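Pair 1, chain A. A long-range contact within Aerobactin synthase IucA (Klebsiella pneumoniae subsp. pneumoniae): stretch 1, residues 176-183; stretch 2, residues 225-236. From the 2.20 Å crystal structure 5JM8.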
# COMPACT_ATOMS: atom_id res chain seq x y z
N HIS A 176 -19.67 8.96 -2.42
CA HIS A 176 -18.62 9.84 -2.90
C HIS A 176 -18.95 10.31 -4.30
O HIS A 176 -19.75 9.68 -5.00
CB HIS A 176 -17.26 9.14 -2.86
CG HIS A 176 -17.20 7.90 -3.69
ND1 HIS A 176 -17.51 6.65 -3.20
CD2 HIS A 176 -16.84 7.71 -4.99
CE1 HIS A 176 -17.35 5.75 -4.16
NE2 HIS A 176 -16.95 6.37 -5.25
N PHE A 177 -18.36 11.42 -4.71
CA PHE A 177 -18.63 11.99 -6.02
C PHE A 177 -17.53 12.97 -6.43
O PHE A 177 -16.91 13.60 -5.57
CB PHE A 177 -19.98 12.69 -6.02
CG PHE A 177 -20.14 13.71 -4.93
CD1 PHE A 177 -19.58 14.97 -5.06
CD2 PHE A 177 -20.85 13.42 -3.78
CE1 PHE A 177 -19.71 15.91 -4.06
CE2 PHE A 177 -20.99 14.35 -2.77
CZ PHE A 177 -20.42 15.60 -2.91
N PRO A 178 -17.29 13.10 -7.74
CA PRO A 178 -16.34 14.12 -8.18
C PRO A 178 -16.98 15.50 -8.15
O PRO A 178 -18.21 15.60 -8.21
CB PRO A 178 -16.00 13.69 -9.61
CG PRO A 178 -17.25 13.04 -10.09
CD PRO A 178 -17.87 12.37 -8.88
N LEU A 179 -16.17 16.55 -8.06
CA LEU A 179 -16.70 17.91 -8.01
C LEU A 179 -17.27 18.34 -9.35
O LEU A 179 -16.96 17.75 -10.38
CB LEU A 179 -15.61 18.90 -7.60
CG LEU A 179 -15.02 18.76 -6.20
CD1 LEU A 179 -13.98 19.84 -5.96
CD2 LEU A 179 -16.11 18.82 -5.15
N ARG A 180 -18.11 19.37 -9.31
CA ARG A 180 -18.55 20.05 -10.52
C ARG A 180 -17.60 21.21 -10.75
O ARG A 180 -17.08 21.78 -9.80
CB ARG A 180 -20.00 20.53 -10.37
CG ARG A 180 -20.57 21.16 -11.63
CD ARG A 180 -22.03 21.49 -11.42
NE ARG A 180 -22.66 22.02 -12.62
CZ ARG A 180 -23.18 21.27 -13.59
NH1 ARG A 180 -23.14 19.95 -13.51
NH2 ARG A 180 -23.74 21.85 -14.64
N TRP A 181 -17.38 21.56 -12.02
CA TRP A 181 -16.37 22.56 -12.36
C TRP A 181 -16.85 23.58 -13.38
O TRP A 181 -17.46 23.23 -14.38
CB TRP A 181 -15.12 21.86 -12.90
CG TRP A 181 -14.44 20.97 -11.90
CD1 TRP A 181 -14.70 19.65 -11.67
CD2 TRP A 181 -13.38 21.33 -11.01
NE1 TRP A 181 -13.86 19.16 -10.69
CE2 TRP A 181 -13.05 20.18 -10.27
CE3 TRP A 181 -12.68 22.51 -10.76
CZ2 TRP A 181 -12.05 20.18 -9.30
CZ3 TRP A 181 -11.69 22.51 -9.80
CH2 TRP A 181 -11.38 21.35 -9.08
N PHE A 182 -16.57 24.86 -13.10
CA PHE A 182 -16.83 25.94 -14.04
C PHE A 182 -15.52 26.58 -14.49
O PHE A 182 -14.63 26.83 -13.68
CB PHE A 182 -17.71 27.03 -13.41
CG PHE A 182 -19.13 26.62 -13.14
CD1 PHE A 182 -19.62 25.39 -13.57
CD2 PHE A 182 -19.98 27.47 -12.47
CE1 PHE A 182 -20.93 25.03 -13.31
CE2 PHE A 182 -21.28 27.12 -12.21
CZ PHE A 182 -21.76 25.89 -12.63
N ALA A 183 -15.42 26.86 -15.79
CA ALA A 183 -14.38 27.75 -16.28
C ALA A 183 -14.92 29.17 -16.17
O ALA A 183 -15.95 29.49 -16.76
CB ALA A 183 -13.99 27.42 -17.71
N PRO A 225 -14.17 25.33 -8.57
CA PRO A 225 -14.87 24.13 -8.10
C PRO A 225 -16.23 24.43 -7.46
O PRO A 225 -16.40 25.47 -6.82
CB PRO A 225 -13.91 23.56 -7.06
CG PRO A 225 -13.24 24.76 -6.49
CD PRO A 225 -13.11 25.74 -7.63
N LEU A 226 -17.18 23.51 -7.64
CA LEU A 226 -18.52 23.65 -7.08
C LEU A 226 -19.04 22.33 -6.50
O LEU A 226 -18.63 21.25 -6.92
CB LEU A 226 -19.50 24.15 -8.14
CG LEU A 226 -19.54 25.65 -8.42
CD1 LEU A 226 -18.54 26.03 -9.49
CD2 LEU A 226 -20.94 26.08 -8.81
N HIS A 227 -19.96 22.45 -5.54
CA HIS A 227 -20.69 21.30 -5.03
C HIS A 227 -21.71 20.90 -6.08
O HIS A 227 -22.45 21.76 -6.58
CB HIS A 227 -21.36 21.65 -3.69
CG HIS A 227 -21.98 20.48 -3.00
ND1 HIS A 227 -23.02 19.75 -3.54
CD2 HIS A 227 -21.72 19.91 -1.79
CE1 HIS A 227 -23.37 18.79 -2.70
NE2 HIS A 227 -22.59 18.86 -1.64
N PRO A 228 -21.77 19.60 -6.45
CA PRO A 228 -22.64 19.18 -7.55
C PRO A 228 -24.09 19.63 -7.40
O PRO A 228 -24.75 19.90 -8.40
CB PRO A 228 -22.55 17.65 -7.51
CG PRO A 228 -21.22 17.38 -6.91
CD PRO A 228 -21.00 18.47 -5.90
N TRP A 229 -24.59 19.70 -6.17
CA TRP A 229 -25.96 20.12 -5.92
C TRP A 229 -26.10 21.64 -5.97
O TRP A 229 -27.05 22.16 -6.56
CB TRP A 229 -26.44 19.59 -4.57
CG TRP A 229 -27.91 19.79 -4.35
CD1 TRP A 229 -28.93 19.00 -4.81
CD2 TRP A 229 -28.54 20.85 -3.61
NE1 TRP A 229 -30.14 19.50 -4.41
CE2 TRP A 229 -29.93 20.63 -3.67
CE3 TRP A 229 -28.05 21.96 -2.91
CZ2 TRP A 229 -30.84 21.49 -3.05
CZ3 TRP A 229 -28.96 22.80 -2.30
CH2 TRP A 229 -30.34 22.56 -2.37
N GLN A 230 -25.17 22.36 -5.36
CA GLN A 230 -25.18 23.83 -5.41
C GLN A 230 -24.99 24.32 -6.83
O GLN A 230 -25.67 25.25 -7.27
CB GLN A 230 -24.08 24.42 -4.54
CG GLN A 230 -24.42 24.51 -3.08
CD GLN A 230 -25.51 25.53 -2.79
OE1 GLN A 230 -26.57 25.19 -2.27
NE2 GLN A 230 -25.25 26.79 -3.12
N GLY A 231 -24.05 23.71 -7.54
CA GLY A 231 -23.72 24.12 -8.89
C GLY A 231 -24.90 24.06 -9.83
O GLY A 231 -25.10 24.96 -10.64
N GLU A 232 -25.69 22.99 -9.72
CA GLU A 232 -26.87 22.83 -10.56
C GLU A 232 -27.92 23.87 -10.21
O GLU A 232 -28.70 24.30 -11.07
CB GLU A 232 -27.44 21.42 -10.42
CG GLU A 232 -26.55 20.34 -11.03
CD GLU A 232 -27.05 18.93 -10.75
OE1 GLU A 232 -27.86 18.74 -9.83
OE2 GLU A 232 -26.61 18.00 -11.47
N TYR A 233 -27.94 24.29 -8.95
CA TYR A 233 -28.88 25.30 -8.48
C TYR A 233 -28.41 26.70 -8.89
O TYR A 233 -29.20 27.51 -9.37
CB TYR A 233 -29.05 25.21 -6.96
CG TYR A 233 -29.85 26.35 -6.35
CD1 TYR A 233 -29.26 27.58 -6.11
CD2 TYR A 233 -31.18 26.18 -6.00
CE1 TYR A 233 -29.97 28.62 -5.56
CE2 TYR A 233 -31.90 27.22 -5.43
CZ TYR A 233 -31.29 28.44 -5.22
OH TYR A 233 -31.99 29.49 -4.66
N LEU A 234 -27.13 27.00 -8.69
CA LEU A 234 -26.61 28.31 -9.03
C LEU A 234 -26.70 28.55 -10.53
O LEU A 234 -26.90 29.68 -10.99
CB LEU A 234 -25.16 28.45 -8.57
CG LEU A 234 -24.94 28.48 -7.06
CD1 LEU A 234 -23.46 28.40 -6.74
CD2 LEU A 234 -25.54 29.73 -6.45
N LEU A 235 -26.55 27.47 -11.30
CA LEU A 235 -26.54 27.56 -12.75
C LEU A 235 -27.93 27.86 -13.30
O LEU A 235 -28.06 28.39 -14.40
CB LEU A 235 -26.00 26.25 -13.34
CG LEU A 235 -25.83 26.18 -14.86
CD1 LEU A 235 -24.86 27.24 -15.36
CD2 LEU A 235 -25.37 24.80 -15.26
N GLN A 236 -28.96 27.52 -12.53
CA GLN A 236 -30.34 27.78 -12.95
C GLN A 236 -30.79 29.17 -12.53
O GLN A 236 -31.93 29.56 -12.77
CB GLN A 236 -31.28 26.71 -12.39
CG GLN A 236 -31.92 27.04 -11.05
CD GLN A 236 -32.54 25.84 -10.37
OE1 GLN A 236 -32.30 24.69 -10.76
NE2 GLN A 236 -33.35 26.09 -9.35
O HOH W 1 -23.19 17.99 -10.84

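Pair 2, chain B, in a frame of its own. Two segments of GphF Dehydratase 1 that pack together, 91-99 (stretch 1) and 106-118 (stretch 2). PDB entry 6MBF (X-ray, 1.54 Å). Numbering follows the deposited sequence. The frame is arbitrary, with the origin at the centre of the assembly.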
# COMPACT_ATOMS: atom_id res chain seq x y z
N ALA B 91 -19.33 -8.41 5.54
CA ALA B 91 -20.29 -7.61 4.78
C ALA B 91 -19.63 -7.03 3.53
O ALA B 91 -18.62 -6.33 3.65
CB ALA B 91 -20.86 -6.49 5.64
N PRO B 92 -20.16 -7.29 2.34
CA PRO B 92 -19.52 -6.77 1.13
C PRO B 92 -19.62 -5.25 1.02
O PRO B 92 -20.55 -4.61 1.53
CB PRO B 92 -20.31 -7.45 0.00
CG PRO B 92 -21.65 -7.74 0.61
CD PRO B 92 -21.35 -8.10 2.05
N ALA B 93 -18.63 -4.68 0.35
CA ALA B 93 -18.60 -3.27 0.00
C ALA B 93 -18.30 -3.13 -1.48
O ALA B 93 -17.42 -3.82 -2.01
CB ALA B 93 -17.53 -2.52 0.81
N ARG B 94 -19.03 -2.24 -2.14
CA ARG B 94 -18.72 -1.87 -3.52
C ARG B 94 -17.50 -0.97 -3.55
O ARG B 94 -17.40 -0.03 -2.76
CB ARG B 94 -19.91 -1.15 -4.16
CG ARG B 94 -21.20 -1.95 -4.19
CD ARG B 94 -21.04 -3.27 -4.92
NE ARG B 94 -20.39 -3.09 -6.22
CZ ARG B 94 -21.03 -2.80 -7.34
NH1 ARG B 94 -22.35 -2.64 -7.34
NH2 ARG B 94 -20.36 -2.66 -8.47
N LEU B 95 -16.58 -1.25 -4.47
CA LEU B 95 -15.39 -0.43 -4.70
C LEU B 95 -15.44 0.13 -6.11
O LEU B 95 -15.88 -0.55 -7.04
CB LEU B 95 -14.10 -1.22 -4.54
CG LEU B 95 -13.49 -1.44 -3.17
CD1 LEU B 95 -12.07 -1.95 -3.37
CD2 LEU B 95 -13.50 -0.17 -2.35
N ARG B 96 -14.97 1.37 -6.27
CA ARG B 96 -15.01 2.03 -7.57
C ARG B 96 -13.76 2.86 -7.75
O ARG B 96 -13.40 3.63 -6.85
CB ARG B 96 -16.25 2.92 -7.69
CG ARG B 96 -16.38 3.69 -8.99
CD ARG B 96 -17.59 4.63 -8.96
NE ARG B 96 -17.34 5.81 -8.12
CZ ARG B 96 -18.28 6.66 -7.72
NH1 ARG B 96 -19.55 6.48 -8.08
NH2 ARG B 96 -17.96 7.70 -6.97
N LEU B 97 -13.09 2.70 -8.88
CA LEU B 97 -12.04 3.62 -9.30
C LEU B 97 -12.52 4.30 -10.57
O LEU B 97 -12.83 3.63 -11.56
CB LEU B 97 -10.71 2.91 -9.53
CG LEU B 97 -9.50 3.81 -9.86
CD1 LEU B 97 -8.19 3.16 -9.39
CD2 LEU B 97 -9.40 4.17 -11.35
N ARG B 98 -12.58 5.63 -10.55
CA ARG B 98 -12.95 6.40 -11.72
C ARG B 98 -11.78 7.29 -12.11
O ARG B 98 -10.99 7.72 -11.26
CB ARG B 98 -14.21 7.24 -11.46
CG ARG B 98 -14.04 8.38 -10.48
CD ARG B 98 -15.38 9.03 -10.15
NE ARG B 98 -15.21 10.27 -9.40
CZ ARG B 98 -16.21 10.92 -8.82
NH1 ARG B 98 -17.44 10.43 -8.90
NH2 ARG B 98 -15.99 12.04 -8.15
N SER B 99 -11.67 7.55 -13.40
CA SER B 99 -10.52 8.26 -13.94
C SER B 99 -10.97 9.17 -15.06
O SER B 99 -11.86 8.81 -15.84
CB SER B 99 -9.46 7.28 -14.45
OG SER B 99 -8.32 7.97 -14.94
N ILE B 106 -10.91 6.88 -5.83
CA ILE B 106 -11.39 5.60 -5.33
C ILE B 106 -12.45 5.87 -4.28
O ILE B 106 -12.21 6.62 -3.32
CB ILE B 106 -10.23 4.75 -4.77
CG1 ILE B 106 -9.22 4.46 -5.89
CG2 ILE B 106 -10.77 3.47 -4.13
CD1 ILE B 106 -8.03 3.59 -5.44
N HIS B 107 -13.63 5.28 -4.48
CA HIS B 107 -14.78 5.42 -3.59
C HIS B 107 -15.31 4.04 -3.22
O HIS B 107 -15.08 3.05 -3.92
CB HIS B 107 -15.93 6.19 -4.25
CG HIS B 107 -15.69 7.66 -4.44
ND1 HIS B 107 -14.85 8.16 -5.41
CD2 HIS B 107 -16.22 8.73 -3.81
CE1 HIS B 107 -14.86 9.48 -5.36
NE2 HIS B 107 -15.69 9.86 -4.40
N SER B 108 -16.05 3.98 -2.11
CA SER B 108 -16.78 2.78 -1.74
C SER B 108 -18.23 3.12 -1.46
O SER B 108 -18.58 4.28 -1.20
CB SER B 108 -16.18 2.09 -0.50
OG SER B 108 -16.46 2.83 0.68
N ALA B 109 -19.07 2.09 -1.47
CA ALA B 109 -20.48 2.25 -1.15
C ALA B 109 -21.04 0.95 -0.60
O ALA B 109 -20.55 -0.14 -0.91
CB ALA B 109 -21.28 2.68 -2.39
N GLU B 110 -22.08 1.07 0.22
CA GLU B 110 -22.87 -0.10 0.55
C GLU B 110 -23.53 -0.62 -0.72
O GLU B 110 -24.07 0.17 -1.50
CB GLU B 110 -23.94 0.23 1.59
CG GLU B 110 -23.38 0.56 2.97
CD GLU B 110 -24.45 0.99 3.95
OE1 GLU B 110 -25.61 1.19 3.52
OE2 GLU B 110 -24.13 1.12 5.15
N PRO B 111 -23.47 -1.93 -0.99
CA PRO B 111 -24.06 -2.44 -2.24
C PRO B 111 -25.53 -2.10 -2.42
O PRO B 111 -25.98 -1.93 -3.56
CB PRO B 111 -23.84 -3.96 -2.12
CG PRO B 111 -22.64 -4.09 -1.26
CD PRO B 111 -22.72 -2.96 -0.26
N GLU B 112 -26.28 -1.98 -1.33
CA GLU B 112 -27.70 -1.66 -1.44
C GLU B 112 -27.94 -0.22 -1.87
O GLU B 112 -29.03 0.11 -2.34
CB GLU B 112 -28.41 -1.92 -0.11
CG GLU B 112 -28.45 -3.38 0.32
CD GLU B 112 -27.16 -3.87 0.95
OE1 GLU B 112 -27.11 -5.05 1.36
OE2 GLU B 112 -26.19 -3.08 1.03
N ARG B 113 -26.94 0.66 -1.71
CA ARG B 113 -27.09 2.07 -2.02
C ARG B 113 -26.16 2.52 -3.13
O ARG B 113 -25.97 3.73 -3.31
CB ARG B 113 -26.84 2.92 -0.77
CG ARG B 113 -27.54 2.45 0.48
CD ARG B 113 -27.38 3.52 1.54
NE ARG B 113 -27.70 4.83 0.99
CZ ARG B 113 -27.20 5.98 1.44
NH1 ARG B 113 -26.35 5.98 2.46
NH2 ARG B 113 -27.55 7.12 0.86
N SER B 114 -25.57 1.59 -3.88
CA SER B 114 -24.49 1.93 -4.80
C SER B 114 -24.95 2.62 -6.07
O SER B 114 -24.11 2.99 -6.90
CB SER B 114 -23.70 0.67 -5.16
OG SER B 114 -24.49 -0.24 -5.90
N ASP B 115 -26.26 2.81 -6.27
CA ASP B 115 -26.74 3.58 -7.41
C ASP B 115 -27.07 5.02 -7.04
O ASP B 115 -27.38 5.82 -7.93
CB ASP B 115 -27.95 2.90 -8.05
CG ASP B 115 -27.61 1.53 -8.64
OD1 ASP B 115 -28.48 0.64 -8.61
OD2 ASP B 115 -26.47 1.35 -9.12
N ASP B 116 -27.01 5.37 -5.76
CA ASP B 116 -27.14 6.75 -5.31
C ASP B 116 -25.74 7.36 -5.23
O ASP B 116 -24.93 6.99 -4.38
CB ASP B 116 -27.85 6.81 -3.97
CG ASP B 116 -27.84 8.20 -3.36
OD1 ASP B 116 -27.90 8.31 -2.11
OD2 ASP B 116 -27.76 9.19 -4.12
N GLU B 117 -25.47 8.33 -6.12
CA GLU B 117 -24.12 8.89 -6.22
C GLU B 117 -23.66 9.50 -4.90
O GLU B 117 -22.46 9.53 -4.62
CB GLU B 117 -24.07 9.92 -7.34
CG GLU B 117 -22.67 10.39 -7.67
CD GLU B 117 -21.72 9.24 -7.94
OE1 GLU B 117 -22.07 8.38 -8.78
OE2 GLU B 117 -20.65 9.18 -7.31
N SER B 118 -24.60 9.97 -4.07
CA SER B 118 -24.24 10.56 -2.78
C SER B 118 -23.95 9.51 -1.72
O SER B 118 -23.55 9.87 -0.61
CB SER B 118 -25.35 11.49 -2.29
OG SER B 118 -26.47 10.75 -1.84
O HOH W 2 -14.55 6.56 -7.64
O HOH W 3 -18.90 8.95 -10.14

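Both pairs build the same small unit: a strand pairs antiparallel with the end of a second strand, whose chain then turns through a proline and folds back along the first. Fourteen central residues superpose with a backbone RMSD of 0.8 Å. The anchor is an arginine, Arg180(A) in pair 1 and Arg94(B) in pair 2, whose side-chain centres fall 0.8 Å apart.

In each pair this arginine forms a two-way backbone clasp with its bridge partner. In pair 1, Arg180(A) N donates to Leu226(A) O at 3.1 Å and Leu226(A) N donates to Arg180(A) O at 2.8 Å. In pair 2, Arg94(B) N reaches Ala109(B) O at 2.9 Å, and Ala109(B) N reaches Arg94(B) O at 3.0 Å.

The next rule is the matched proline, Pro228(A) and Pro111(B), two residues beyond the clasp. The proline lies against the arginine stem: Arg180(A) CB is 4.1 Å from Pro228(A) CA, and Arg94(B) CG is 3.5 Å from Pro111(B) CA. The backbones stay together through Gly231(A) and Ser114(B); pair 1 goes on as a helix, capped where His227(A) ND1 accepts from Trp229(A) N at 3.1 Å, while in pair 2 a type I turn runs from Arg113(B) to Asp116(B).

The arginine then crosses the position held by Gly231(A) in pair 1 and Ser114(B) in pair 2, and its shape differs accordingly. Arg180(A) is extended, t at its first three chi angles, and its CD lies 4.0 Å from Gly231(A) CA. An ideal CB on that glycine would sit 2.7 Å from Arg180(A) CD, a clash, so the extended path depends on the bare backbone. Arg94(B) is m at all three, a coiled path that accommodates a serine whose CB points toward the strand; Arg94(B) NH1 comes 3.5 Å from Ser114(B) OG.

The position two residues along the first strand shows a clear change of chemistry. Phe182(A) packs its ring face on Leu226(A), with Leu226(A) CD1 3.9 Å from the centroid of the Phe182(A) ring, and reaches the helix where its CZ is 4.3 Å from Leu235(A) CB. Its counterpart Arg96(B) makes a salt bridge instead, NH1 donating to Glu117(B) OE2 at 3.0 Å, while its NH2 lies over the ring face of His107(B), 3.4 Å from His107(B) CG. At the same position, pair 1 uses apolar contact and pair 2 a salt bridge.

On the face opposite Arg180(A) and Leu226(A), Trp181(A) covers Pro225(A), with Pro225(A) CB 4.0 Å from the centroid of the Trp181(A) six-membered ring. The matched Leu95(B) and Ser108(B) make a contact without a ring, Leu95(B) CD2 to Ser108(B) CB at 4.0 Å. The buried areas are nonetheless similar, 646 and 709 Å². The backbone clasp and the proline are kept, then, while the side chains around them range from aromatic to ionic.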